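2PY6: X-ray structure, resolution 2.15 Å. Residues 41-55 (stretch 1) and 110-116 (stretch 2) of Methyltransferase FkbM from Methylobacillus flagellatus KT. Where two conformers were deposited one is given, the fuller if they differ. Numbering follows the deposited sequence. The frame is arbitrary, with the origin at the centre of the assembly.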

ATOM      1  N   ASN A  41     -40.630   1.909  -2.119  1.00 30.16           N
ATOM      2  CA  ASN A  41     -40.387   3.326  -2.347  1.00 27.87           C
ATOM      3  C   ASN A  41     -39.767   3.585  -3.716  1.00 28.07           C
ATOM      4  O   ASN A  41     -40.036   4.631  -4.337  1.00 27.38           O
ATOM      5  CB  ASN A  41     -39.577   3.961  -1.199  1.00 29.08           C
ATOM      6  CG  ASN A  41     -38.218   3.305  -0.964  1.00 26.57           C
ATOM      7  OD1 ASN A  41     -37.891   2.239  -1.514  1.00 32.69           O
ATOM      8  ND2 ASN A  41     -37.412   3.947  -0.110  1.00 18.91           N
ATOM      9  N   VAL A  42     -38.976   2.622  -4.203  1.00 25.52           N
ATOM     10  CA  VAL A  42     -38.413   2.725  -5.547  1.00 25.19           C
ATOM     11  C   VAL A  42     -39.495   2.442  -6.577  1.00 23.21           C
ATOM     12  O   VAL A  42     -39.564   3.128  -7.603  1.00 21.03           O
ATOM     13  CB  VAL A  42     -37.264   1.757  -5.760  1.00 26.77           C
ATOM     14  CG1 VAL A  42     -36.784   1.816  -7.217  1.00 29.58           C
ATOM     15  CG2 VAL A  42     -36.122   2.052  -4.783  1.00 30.18           C
ATOM     16  N   ARG A  43     -40.316   1.413  -6.336  1.00 22.87           N
ATOM     17  CA  ARG A  43     -41.399   1.101  -7.274  1.00 25.83           C
ATOM     18  C   ARG A  43     -42.301   2.296  -7.492  1.00 28.44           C
ATOM     19  O   ARG A  43     -42.722   2.552  -8.622  1.00 30.64           O
ATOM     20  CB  ARG A  43     -42.261  -0.051  -6.773  1.00 23.34           C
ATOM     21  CG  ARG A  43     -41.544  -1.352  -6.727  1.00 24.51           C
ATOM     22  CD  ARG A  43     -42.350  -2.446  -6.162  1.00 21.70           C
ATOM     23  NE  ARG A  43     -43.489  -2.747  -7.001  1.00 26.50           N
ATOM     24  CZ  ARG A  43     -44.163  -3.894  -6.961  1.00 27.45           C
ATOM     25  NH1 ARG A  43     -43.789  -4.868  -6.170  1.00 24.91           N
ATOM     26  NH2 ARG A  43     -45.212  -4.069  -7.750  1.00 27.65           N
ATOM     27  N   GLU A  44     -42.621   3.009  -6.412  1.00 31.57           N
ATOM     28  CA  GLU A  44     -43.509   4.167  -6.537  1.00 34.30           C
ATOM     29  C   GLU A  44     -42.855   5.315  -7.309  1.00 29.93           C
ATOM     30  O   GLU A  44     -43.539   6.021  -8.026  1.00 28.25           O
ATOM     31  CB  GLU A  44     -44.123   4.608  -5.203  1.00 33.57           C
ATOM     32  CG  GLU A  44     -43.319   5.503  -4.290  1.00 44.65           C
ATOM     33  CD  GLU A  44     -44.172   6.025  -3.123  1.00 45.56           C
ATOM     34  OE1 GLU A  44     -44.955   5.218  -2.550  1.00 61.34           O
ATOM     35  OE2 GLU A  44     -44.070   7.235  -2.799  1.00 61.17           O
ATOM     36  N   VAL A  45     -41.544   5.494  -7.186  1.00 28.58           N
ATOM     37  CA  VAL A  45     -40.861   6.505  -8.003  1.00 27.07           C
ATOM     38  C   VAL A  45     -40.900   6.089  -9.487  1.00 26.93           C
ATOM     39  O   VAL A  45     -41.332   6.885 -10.359  1.00 23.93           O
ATOM     40  CB  VAL A  45     -39.404   6.759  -7.562  1.00 25.82           C
ATOM     41  CG1 VAL A  45     -38.715   7.710  -8.533  1.00 25.64           C
ATOM     42  CG2 VAL A  45     -39.354   7.357  -6.170  1.00 21.83           C
ATOM     43  N   ILE A  46     -40.476   4.849  -9.768  1.00 26.31           N
ATOM     44  CA  ILE A  46     -40.453   4.327 -11.142  1.00 29.35           C
ATOM     45  C   ILE A  46     -41.857   4.414 -11.778  1.00 31.22           C
ATOM     46  O   ILE A  46     -41.970   4.826 -12.931  1.00 31.29           O
ATOM     47  CB  ILE A  46     -39.831   2.895 -11.241  1.00 30.22           C
ATOM     48  CG1 ILE A  46     -38.340   2.938 -10.904  1.00 31.93           C
ATOM     49  CG2 ILE A  46     -39.974   2.317 -12.649  1.00 28.71           C
ATOM     50  CD1 ILE A  46     -37.686   1.558 -10.756  1.00 31.20           C
ATOM     51  N   ALA A  47     -42.909   4.072 -11.013  1.00 31.12           N
ATOM     52  CA  ALA A  47     -44.286   4.176 -11.479  1.00 30.40           C
ATOM     53  C   ALA A  47     -44.668   5.615 -11.801  1.00 32.91           C
ATOM     54  O   ALA A  47     -45.402   5.870 -12.740  1.00 31.87           O
ATOM     55  CB  ALA A  47     -45.243   3.647 -10.423  1.00 33.11           C
ATOM     56  N   ARG A  48     -44.184   6.545 -10.991  1.00 31.11           N
ATOM     57  CA  ARG A  48     -44.499   7.951 -11.139  1.00 31.13           C
ATOM     58  C   ARG A  48     -43.723   8.587 -12.284  1.00 30.71           C
ATOM     59  O   ARG A  48     -44.307   9.353 -13.064  1.00 30.72           O
ATOM     60  CB  ARG A  48     -44.104   8.683  -9.851  1.00 31.74           C
ATOM     61  CG  ARG A  48     -44.826   9.950  -9.560  1.00 33.75           C
ATOM     62  CD  ARG A  48     -43.996  10.899  -8.682  1.00 34.14           C
ATOM     63  NE  ARG A  48     -43.159  10.262  -7.656  1.00 32.17           N
ATOM     64  CZ  ARG A  48     -43.555   9.876  -6.440  1.00 38.60           C
ATOM     65  NH1 ARG A  48     -44.816   9.972  -6.044  1.00 39.75           N
ATOM     66  NH2 ARG A  48     -42.662   9.328  -5.614  1.00 48.64           N
ATOM     67  N   ARG A  49     -42.414   8.284 -12.376  1.00 29.51           N
ATOM     68  CA  ARG A  49     -41.509   8.948 -13.344  1.00 30.55           C
ATOM     69  C   ARG A  49     -40.962   8.140 -14.509  1.00 30.69           C
ATOM     70  O   ARG A  49     -40.464   8.726 -15.479  1.00 27.25           O
ATOM     71  CB  ARG A  49     -40.351   9.643 -12.600  1.00 30.61           C
ATOM     72  CG  ARG A  49     -40.798  10.786 -11.686  1.00 35.43           C
ATOM     73  CD  ARG A  49     -41.480  11.946 -12.493  1.00 48.40           C
ATOM     74  NE  ARG A  49     -42.236  12.872 -11.636  1.00 47.57           N
ATOM     75  CZ  ARG A  49     -43.412  13.429 -11.940  1.00 46.62           C
ATOM     76  NH1 ARG A  49     -44.044  13.168 -13.088  1.00 41.42           N
ATOM     77  NH2 ARG A  49     -43.984  14.246 -11.056  1.00 49.18           N
ATOM     78  N   GLY A  50     -41.080   6.821 -14.450  1.00 32.62           N
ATOM     79  CA  GLY A  50     -40.577   5.966 -15.527  1.00 34.90           C
ATOM     80  C   GLY A  50     -39.109   6.215 -15.842  1.00 37.07           C
ATOM     81  O   GLY A  50     -38.255   6.128 -14.944  1.00 39.85           O
ATOM     82  N   ASN A  51     -38.806   6.558 -17.098  1.00 35.77           N
ATOM     83  CA  ASN A  51     -37.402   6.773 -17.488  1.00 36.75           C
ATOM     84  C   ASN A  51     -36.861   8.192 -17.270  1.00 34.62           C
ATOM     85  O   ASN A  51     -35.748   8.504 -17.697  1.00 33.76           O
ATOM     86  CB  ASN A  51     -37.074   6.203 -18.886  1.00 38.32           C
ATOM     87  CG  ASN A  51     -37.814   6.886 -20.012  1.00 41.72           C
ATOM     88  OD1 ASN A  51     -38.280   8.021 -19.898  1.00 49.54           O
ATOM     89  ND2 ASN A  51     -37.917   6.185 -21.129  1.00 49.30           N
ATOM     90  N   ALA A  52     -37.670   9.029 -16.613  1.00 32.84           N
ATOM     91  CA  ALA A  52     -37.245  10.333 -16.150  1.00 31.93           C
ATOM     92  C   ALA A  52     -36.769  10.200 -14.707  1.00 29.84           C
ATOM     93  O   ALA A  52     -36.474  11.188 -14.081  1.00 29.68           O
ATOM     94  CB  ALA A  52     -38.390  11.355 -16.241  1.00 32.94           C
ATOM     95  N   THR A  53     -36.768   8.984 -14.158  1.00 31.80           N
ATOM     96  CA  THR A  53     -36.282   8.733 -12.806  1.00 29.90           C
ATOM     97  C   THR A  53     -34.831   9.167 -12.759  1.00 29.91           C
ATOM     98  O   THR A  53     -34.064   8.774 -13.631  1.00 30.47           O
ATOM     99  CB  THR A  53     -36.348   7.240 -12.476  1.00 30.99           C
ATOM    100  OG1 THR A  53     -37.714   6.824 -12.375  1.00 25.42           O
ATOM    101  CG2 THR A  53     -35.624   6.928 -11.179  1.00 30.65           C
ATOM    102  N   ARG A  54     -34.469  10.008 -11.789  1.00 27.84           N
ATOM    103  CA  ARG A  54     -33.080  10.424 -11.628  1.00 28.78           C
ATOM    104  C   ARG A  54     -32.349   9.374 -10.745  1.00 29.82           C
ATOM    105  O   ARG A  54     -32.879   8.933  -9.732  1.00 28.44           O
ATOM    106  CB  ARG A  54     -32.992  11.867 -11.082  1.00 27.86           C
ATOM    107  CG  ARG A  54     -33.469  12.923 -12.107  1.00 29.55           C
ATOM    108  CD  ARG A  54     -33.527  14.328 -11.538  1.00 28.37           C
ATOM    109  N   LEU A  55     -31.161   8.936 -11.158  1.00 31.10           N
ATOM    110  CA  LEU A  55     -30.406   7.940 -10.387  1.00 30.24           C
ATOM    111  C   LEU A  55     -28.964   8.405 -10.058  1.00 27.40           C
ATOM    112  O   LEU A  55     -28.296   9.075 -10.849  1.00 30.23           O
ATOM    113  CB  LEU A  55     -30.388   6.596 -11.146  1.00 29.72           C
ATOM    114  CG  LEU A  55     -29.677   5.372 -10.528  1.00 34.88           C
ATOM    115  CD1 LEU A  55     -30.537   4.592  -9.562  1.00 39.68           C
ATOM    116  CD2 LEU A  55     -29.257   4.408 -11.619  1.00 39.73           C
TER
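Stretch 2 110-116: HDRDLVA

Stretch 2 joins stretch 1 as a parallel neighbouring strand, and the turn leading into that strand is tied to the C-terminal part of stretch 1's helix by an aspartate held between two arginines. Stretch 1 runs as helix through Arg 49, breaks at Gly 50, whose positive phi (54°) by itself favours glycine, passes through a short 3-10 segment at Asn 51 and Ala 52, and then runs extended through Arg 54 and Leu 55. Stretch 2 approaches as loop through Asp 113, which follows a cis peptide and has positive phi (105°); the strand begins at Leu 114.

From there the strands run in register, Arg 54 beside Leu 114 and Leu 55 beside Val 115, each pair with CA atoms 4.8 Å apart. Val 115 N donates to Arg 54 O at 2.9 Å in a nearly linear bond (N-H...O 170°), whereas the bond from Arg 54 N to Asp 113 O, at 3.4 Å, is weak. Arg 54 thus uses both its N and its O toward stretch 2, as a residue in a parallel ladder can.

Side chains alternate across the sheet. Val 115, on the same face as Leu 55, points where the helix packs: its CG1 lies 4.1 Å from Val 42 CG2 and 3.9 Å from Leu 55 CD1, and its CG2 lies 4.1 Å from Val 45 CG1. Compact branched valines suit this buried layer. On the other face, Leu 114 CD1 rests 3.6 Å from Arg 54 CB, meeting the aliphatic part of that arginine.

Asp 113 makes the salt bridges of this contact. Its OD1 accepts from Arg 48 NE at 2.7 Å and its OD2 from Arg 49 NE at 3.1 Å, so one carboxylate serves two consecutive arginines. Water 1 links Asp 113 OD2 (2.5 Å) to Arg 49 NH2 (3.3 Å).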

ATOM      1  N   HIS A 110     -33.620  17.110  -1.606  1.00 41.51           N
ATOM      2  CA  HIS A 110     -34.373  18.018  -2.457  1.00 42.25           C
ATOM      3  C   HIS A 110     -34.962  17.404  -3.749  1.00 40.92           C
ATOM      4  O   HIS A 110     -35.516  18.145  -4.545  1.00 40.86           O
ATOM      5  CB  HIS A 110     -33.487  19.226  -2.816  1.00 44.63           C
ATOM      6  CG  HIS A 110     -32.887  19.917  -1.629  1.00 52.60           C
ATOM      7  ND1 HIS A 110     -31.612  19.650  -1.173  1.00 61.56           N
ATOM      8  CD2 HIS A 110     -33.376  20.885  -0.816  1.00 57.50           C
ATOM      9  CE1 HIS A 110     -31.346  20.417  -0.130  1.00 62.77           C
ATOM     10  NE2 HIS A 110     -32.402  21.170   0.112  1.00 56.04           N
ATOM     11  N   ASP A 111     -34.860  16.084  -3.958  1.00 39.48           N
ATOM     12  CA  ASP A 111     -35.412  15.430  -5.162  1.00 40.69           C
ATOM     13  C   ASP A 111     -36.090  14.124  -4.743  1.00 43.94           C
ATOM     14  O   ASP A 111     -35.451  13.195  -4.213  1.00 41.32           O
ATOM     15  CB  ASP A 111     -34.318  15.185  -6.198  1.00 41.56           C
ATOM     16  CG  ASP A 111     -34.847  14.640  -7.519  1.00 39.36           C
ATOM     17  OD1 ASP A 111     -36.056  14.337  -7.638  1.00 33.61           O
ATOM     18  OD2 ASP A 111     -34.017  14.522  -8.453  1.00 43.53           O
ATOM     19  N   ARG A 112     -37.364  14.038  -5.098  1.00 46.33           N
ATOM     20  CA  ARG A 112     -38.295  13.010  -4.583  1.00 48.53           C
ATOM     21  C   ARG A 112     -38.157  11.466  -4.682  1.00 48.88           C
ATOM     22  O   ARG A 112     -38.066  10.881  -3.587  1.00 53.57           O
ATOM     23  CB  ARG A 112     -39.760  13.448  -4.870  1.00 49.38           C
ATOM     24  CG  ARG A 112     -40.828  12.445  -4.416  1.00 49.73           C
ATOM     25  CD  ARG A 112     -42.219  13.037  -4.535  1.00 46.43           C
ATOM     26  NE  ARG A 112     -42.388  14.195  -3.649  1.00 46.24           N
ATOM     27  CZ  ARG A 112     -42.624  14.133  -2.332  1.00 42.01           C
ATOM     28  NH1 ARG A 112     -42.699  12.968  -1.695  1.00 38.18           N
ATOM     29  NH2 ARG A 112     -42.768  15.250  -1.622  1.00 35.05           N
ATOM     30  N   ASP A 113     -38.045  10.721  -5.792  1.00 47.02           N
ATOM     31  CA  ASP A 113     -37.838  10.988  -7.250  1.00 44.39           C
ATOM     32  C   ASP A 113     -36.377  10.654  -7.692  1.00 43.30           C
ATOM     33  O   ASP A 113     -36.129  10.341  -8.890  1.00 42.62           O
ATOM     34  CB  ASP A 113     -38.416  12.271  -7.836  1.00 47.92           C
ATOM     35  CG  ASP A 113     -39.906  12.113  -8.236  1.00 50.67           C
ATOM     36  OD1 ASP A 113     -40.609  11.234  -7.658  1.00 50.32           O
ATOM     37  OD2 ASP A 113     -40.360  12.878  -9.121  1.00 46.54           O
ATOM     38  N   LEU A 114     -35.444  10.736  -6.732  0.50 41.14           N
ATOM     39  CA  LEU A 114     -34.029  10.404  -6.941  0.50 39.97           C
ATOM     40  C   LEU A 114     -33.769   9.074  -6.235  0.50 37.91           C
ATOM     41  O   LEU A 114     -34.001   8.955  -5.022  0.50 36.27           O
ATOM     42  CB  LEU A 114     -33.094  11.471  -6.356  0.50 39.17           C
ATOM     43  CG  LEU A 114     -31.582  11.217  -6.531  0.50 39.17           C
ATOM     44  CD1 LEU A 114     -31.173  11.247  -8.004  0.50 37.63           C
ATOM     45  CD2 LEU A 114     -30.772  12.218  -5.725  0.50 37.36           C
ATOM     46  N   VAL A 115     -33.296   8.091  -7.002  1.00 35.18           N
ATOM     47  CA  VAL A 115     -32.989   6.758  -6.490  1.00 33.21           C
ATOM     48  C   VAL A 115     -31.458   6.581  -6.444  1.00 34.18           C
ATOM     49  O   VAL A 115     -30.731   7.146  -7.271  1.00 31.22           O
ATOM     50  CB  VAL A 115     -33.637   5.712  -7.378  1.00 32.23           C
ATOM     51  CG1 VAL A 115     -33.354   4.314  -6.883  1.00 35.75           C
ATOM     52  CG2 VAL A 115     -35.168   5.958  -7.447  1.00 30.83           C
ATOM     53  N   ALA A 116     -30.967   5.809  -5.474  1.00 32.89           N
ATOM     54  CA  ALA A 116     -29.547   5.508  -5.399  1.00 31.49           C
ATOM     55  C   ALA A 116     -29.280   4.024  -5.722  1.00 31.72           C
ATOM     56  O   ALA A 116     -29.925   3.119  -5.194  1.00 31.24           O
ATOM     57  CB  ALA A 116     -28.990   5.884  -4.042  1.00 29.51           C
TER
HETATM   58  O   HOH W   1     -42.451  13.796  -8.206  1.00 42.21           O